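Local coordinates for NADA (Neisseria meningitidis, PDB 4CJD), which acts as a trimeric autotransporter adhesin on the bacterial surface, probably binding human epithelial cells and inducing them to take up the bacterium, at the interface of chains A and B. Sequence-based numbering; all coordinates share one arbitrary frame. Chains: chain A/B, NADA.

Contact 1: the interface of chains A and B. Residues chain A 99, 102; chain B 96, 99-100, 103.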
ATOM      1  N   ILE A  99       8.470  -3.368 -22.180  1.00 66.73           N
ATOM      2  CA  ILE A  99       9.576  -2.499 -22.539  1.00 66.86           C
ATOM      3  C   ILE A  99      10.881  -3.288 -22.500  1.00 70.56           C
ATOM      4  O   ILE A  99      11.768  -3.067 -23.317  1.00 70.62           O
ATOM      5  CB  ILE A  99       9.654  -1.273 -21.613  1.00 60.64           C
ATOM      6  CG1 ILE A  99       8.459  -0.358 -21.863  1.00 54.72           C
ATOM      7  CG2 ILE A  99      10.946  -0.489 -21.849  1.00 58.02           C
ATOM      8  CD1 ILE A  99       8.466   0.894 -21.009  1.00 56.13           C
ATOM      9  N   ASP A 102      11.312  -5.033 -25.745  1.00 79.02           N
ATOM     10  CA  ASP A 102      11.624  -4.114 -26.836  1.00 83.89           C
ATOM     11  C   ASP A 102      13.065  -3.611 -26.754  1.00 85.92           C
ATOM     12  O   ASP A 102      13.703  -3.393 -27.782  1.00 88.39           O
ATOM     13  CB  ASP A 102      10.649  -2.933 -26.847  1.00 83.49           C
ATOM     14  CG  ASP A 102       9.215  -3.367 -27.084  1.00 83.14           C
ATOM     15  OD1 ASP A 102       9.013  -4.432 -27.704  1.00 84.20           O
ATOM     16  OD2 ASP A 102       8.291  -2.644 -26.650  1.00 82.06           O
TER
ATOM     17  N   VAL B  96       8.593   5.493 -16.390  1.00 56.45           N
ATOM     18  CA  VAL B  96       8.321   4.423 -17.348  1.00 58.36           C
ATOM     19  C   VAL B  96       7.754   4.981 -18.654  1.00 62.58           C
ATOM     20  O   VAL B  96       8.133   4.540 -19.734  1.00 64.18           O
ATOM     21  CB  VAL B  96       7.353   3.371 -16.761  1.00 54.87           C
ATOM     22  CG1 VAL B  96       6.855   2.438 -17.865  1.00 51.86           C
ATOM     23  CG2 VAL B  96       8.041   2.584 -15.645  1.00 44.46           C
ATOM     24  N   ILE B  99      10.551   6.424 -20.553  1.00 66.73           N
ATOM     25  CA  ILE B  99      11.330   5.373 -21.183  1.00 66.86           C
ATOM     26  C   ILE B  99      10.563   4.812 -22.377  1.00 70.56           C
ATOM     27  O   ILE B  99      11.157   4.465 -23.391  1.00 70.62           O
ATOM     28  CB  ILE B  99      11.677   4.255 -20.186  1.00 60.64           C
ATOM     29  CG1 ILE B  99      12.663   4.777 -19.144  1.00 54.72           C
ATOM     30  CG2 ILE B  99      12.295   3.053 -20.903  1.00 58.02           C
ATOM     31  CD1 ILE B  99      13.084   3.732 -18.131  1.00 56.13           C
ATOM     32  N   SER B 100       9.240   4.757 -22.264  1.00 72.05           N
ATOM     33  CA  SER B 100       8.417   4.229 -23.342  1.00 77.90           C
ATOM     34  C   SER B 100       8.492   5.120 -24.589  1.00 82.48           C
ATOM     35  O   SER B 100       8.365   4.644 -25.717  1.00 86.40           O
ATOM     36  CB  SER B 100       6.968   4.072 -22.882  1.00 80.28           C
ATOM     37  OG  SER B 100       6.265   3.177 -23.729  1.00 84.05           O
ATOM     38  N   VAL B 103      12.094   4.430 -26.133  1.00 85.41           N
ATOM     39  CA  VAL B 103      12.227   3.145 -26.814  1.00 87.58           C
ATOM     40  C   VAL B 103      11.550   3.191 -28.182  1.00 89.04           C
ATOM     41  O   VAL B 103      11.976   2.511 -29.111  1.00 95.13           O
ATOM     42  CB  VAL B 103      11.650   1.982 -25.974  1.00 86.39           C
ATOM     43  CG1 VAL B 103      10.179   2.182 -25.723  1.00 90.92           C
ATOM     44  CG2 VAL B 103      11.878   0.649 -26.668  1.00 83.45           C
TER
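The flat carboxylate of A:Asp102 meets B:Val103 through its root: CB, the methylene of A:Asp102, touches methyl CG2 of B:Val103 at 3.8 Å. The two residues lie in the parallel coiled coil of a trimeric autotransporter, in the head region of this homotrimeric adhesin. The methyl lies a little off the carboxylate plane, beyond the CB end on the OD2 side, with OD1 turned away, so neither face of the group is packed against B:Val103. With CG beside the backbone N (chi1 -62°), the aspartate turns its CH2 to the partner helix and keeps its carboxylate, presumably charged, off the apolar seam, which suits an acidic residue at the flank of a coiled coil. A second flat group at this contact is the backbone carbonyl of B:Val96. CD1, the delta-methyl of A:Ile99, stands 3.9 Å from the carbonyl O of B:Val96, raised from the carbonyl plane toward one face.

A:Ile99 is the knob, and B:Val96, B:Ile99, B:Ser100 and B:Val103, spaced three and four residues along the helix, form the hole. The isoleucine carries two branches into it. Its longer branch is fully extended (chi2 -179°), which delivers CD1 of A:Ile99 to CG1 of B:Val96 at 3.9 Å, the two side chains meeting at a slant. On another side CD1 of A:Ile99 rests 4.0 Å from CB of B:Ser100, a small side chain that lets the methyl approach, with its hydroxyl OG slightly farther off. The shorter branch, CG2 of A:Ile99, meets CG2 of B:Ile99 at 3.9 Å, where the two isoleucines cross at about a right angle. Both copies adopt the same rotamer, so like branches face each other in this layer. Branching at CB makes isoleucine and valine suitable for such core positions: their methyls reach out close to the backbone and are stiffened by the helix, while B:Val103 borders the hole and meets chain A through A:Asp102.

Contact 2: the interface of chains A and B. Residues chain A 85, 88-89, 92; chain B 89, 92.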
ATOM      1  N   ASN A  85      -3.278   0.456  -5.421  1.00 24.07           N
ATOM      2  CA  ASN A  85      -1.835   0.434  -5.602  1.00 25.49           C
ATOM      3  C   ASN A  85      -1.375  -0.908  -6.123  1.00 27.72           C
ATOM      4  O   ASN A  85      -0.473  -0.956  -6.972  1.00 29.19           O
ATOM      5  CB  ASN A  85      -1.098   0.801  -4.300  1.00 23.52           C
ATOM      6  CG  ASN A  85      -1.153   2.309  -4.011  1.00 24.94           C
ATOM      7  OD1 ASN A  85      -1.717   3.062  -4.802  1.00 26.16           O
ATOM      8  ND2 ASN A  85      -0.585   2.746  -2.894  1.00 21.84           N
ATOM      9  N   ALA A  88      -2.079  -0.980  -9.861  1.00 39.31           N
ATOM     10  CA  ALA A  88      -1.121  -0.086 -10.523  1.00 31.23           C
ATOM     11  C   ALA A  88       0.240  -0.765 -10.661  1.00 40.88           C
ATOM     12  O   ALA A  88       0.928  -0.609 -11.672  1.00 42.64           O
ATOM     13  CB  ALA A  88      -0.995   1.230  -9.770  1.00 29.87           C
ATOM     14  N   LEU A  89       0.614  -1.540  -9.651  1.00 36.56           N
ATOM     15  CA  LEU A  89       1.859  -2.307  -9.671  1.00 35.34           C
ATOM     16  C   LEU A  89       1.884  -3.373 -10.752  1.00 36.70           C
ATOM     17  O   LEU A  89       2.865  -3.520 -11.471  1.00 42.90           O
ATOM     18  CB  LEU A  89       2.075  -2.953  -8.300  1.00 38.69           C
ATOM     19  CG  LEU A  89       2.846  -2.065  -7.341  1.00 41.09           C
ATOM     20  CD1 LEU A  89       2.804  -2.612  -5.935  1.00 36.26           C
ATOM     21  CD2 LEU A  89       4.292  -1.927  -7.846  1.00 46.42           C
ATOM     22  N   THR A  92       1.976  -1.607 -14.110  1.00 45.66           N
ATOM     23  CA  THR A  92       3.338  -1.127 -14.288  1.00 44.56           C
ATOM     24  C   THR A  92       4.294  -2.283 -14.611  1.00 47.10           C
ATOM     25  O   THR A  92       5.096  -2.179 -15.541  1.00 49.78           O
ATOM     26  CB  THR A  92       3.823  -0.363 -13.048  1.00 40.08           C
ATOM     27  OG1 THR A  92       3.031   0.816 -12.904  1.00 40.57           O
ATOM     28  CG2 THR A  92       5.242   0.071 -13.224  1.00 40.54           C
TER
ATOM     29  N   LEU B  89       4.853   5.034  -6.856  1.00 36.56           N
ATOM     30  CA  LEU B  89       4.147   4.533  -8.034  1.00 35.34           C
ATOM     31  C   LEU B  89       4.008   5.574  -9.132  1.00 36.70           C
ATOM     32  O   LEU B  89       4.249   5.295 -10.300  1.00 42.90           O
ATOM     33  CB  LEU B  89       2.762   4.032  -7.617  1.00 38.69           C
ATOM     34  CG  LEU B  89       2.757   2.570  -7.214  1.00 41.09           C
ATOM     35  CD1 LEU B  89       1.454   2.186  -6.559  1.00 36.26           C
ATOM     36  CD2 LEU B  89       3.032   1.710  -8.460  1.00 46.42           C
ATOM     37  N   THR B  92       7.478   6.266 -10.507  1.00 45.66           N
ATOM     38  CA  THR B  92       7.817   5.137 -11.360  1.00 44.56           C
ATOM     39  C   THR B  92       7.035   5.186 -12.679  1.00 47.10           C
ATOM     40  O   THR B  92       7.619   5.013 -13.751  1.00 49.78           O
ATOM     41  CB  THR B  92       7.570   3.804 -10.641  1.00 40.08           C
ATOM     42  OG1 THR B  92       8.466   3.714  -9.533  1.00 40.57           O
ATOM     43  CG2 THR B  92       7.867   2.656 -11.550  1.00 40.54           C
TER
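B:Leu89 drives its forked end between A:Asn85, A:Ala88, A:Leu89 and A:Thr92, the knob of a knobs-into-holes layer in the trimeric coiled coil of the adhesin head. It buries 76 Å² here, far more than its neighbours, and its two methyls do different work. CD1 of B:Leu89 sits over a face of the A:Asn85 side-chain amide, 3.6 Å from the amide carbon CG of A:Asn85 and nearly straight above it. The methyl thus uses the flat side of the amide, which leaves the O and N edges turned elsewhere, perhaps toward other polar groups; an asparagine can occupy a core-facing position in this way without turning its polar edge into the leucine. CB of A:Ala88 borders the same methyl from the next turn of the helix, and its small size lets the chains come close at the rim of the hole.

The second methyl, CD2 of B:Leu89, packs against the equivalent residue of the other chain, 3.9 Å from CD2 of A:Leu89 and equally near its branch point CG. The two leucines cross at about a right angle, so B:Leu89 presses on the flank of A:Leu89. Leucine fits this place because its fork lies far enough from the backbone to touch two walls at once.

A:Thr92 forms the far wall of the layer. The CG2 methyl of A:Thr92 lies anti to the backbone N (chi1 -65° for OG1) and meets CG2 of B:Thr92 at 4.0 Å, the side chains crossing obliquely. The same rotamer carries the hydroxyl OG1 of A:Thr92 back to its own helix, where it makes a 2.8 Å hydrogen bond to the carbonyl O of A:Ala88. The donor is tilted 33° from the carbonyl plane. This bond would satisfy the hydroxyl along the helix and help hold the rotation that offers the methyl to the partner, which is how threonine can serve in a largely apolar seam.

Contact 1 and contact 2 lie on the same pair of helices, residues 64-113 of each chain, with the centres of their C-alpha atoms about 15 Å apart. They share no residue, but belong to one heptad-like ladder in which positions 85, 89, 92, 96, 99 and 103 succeed one another at spacings of three or four. The knob comes from chain A in contact 1 and from chain B in contact 2, so each helix both inserts and receives. Because the protein is a homotrimer, the third chain should make equivalent layers with both neighbours, locking three helices into one rod.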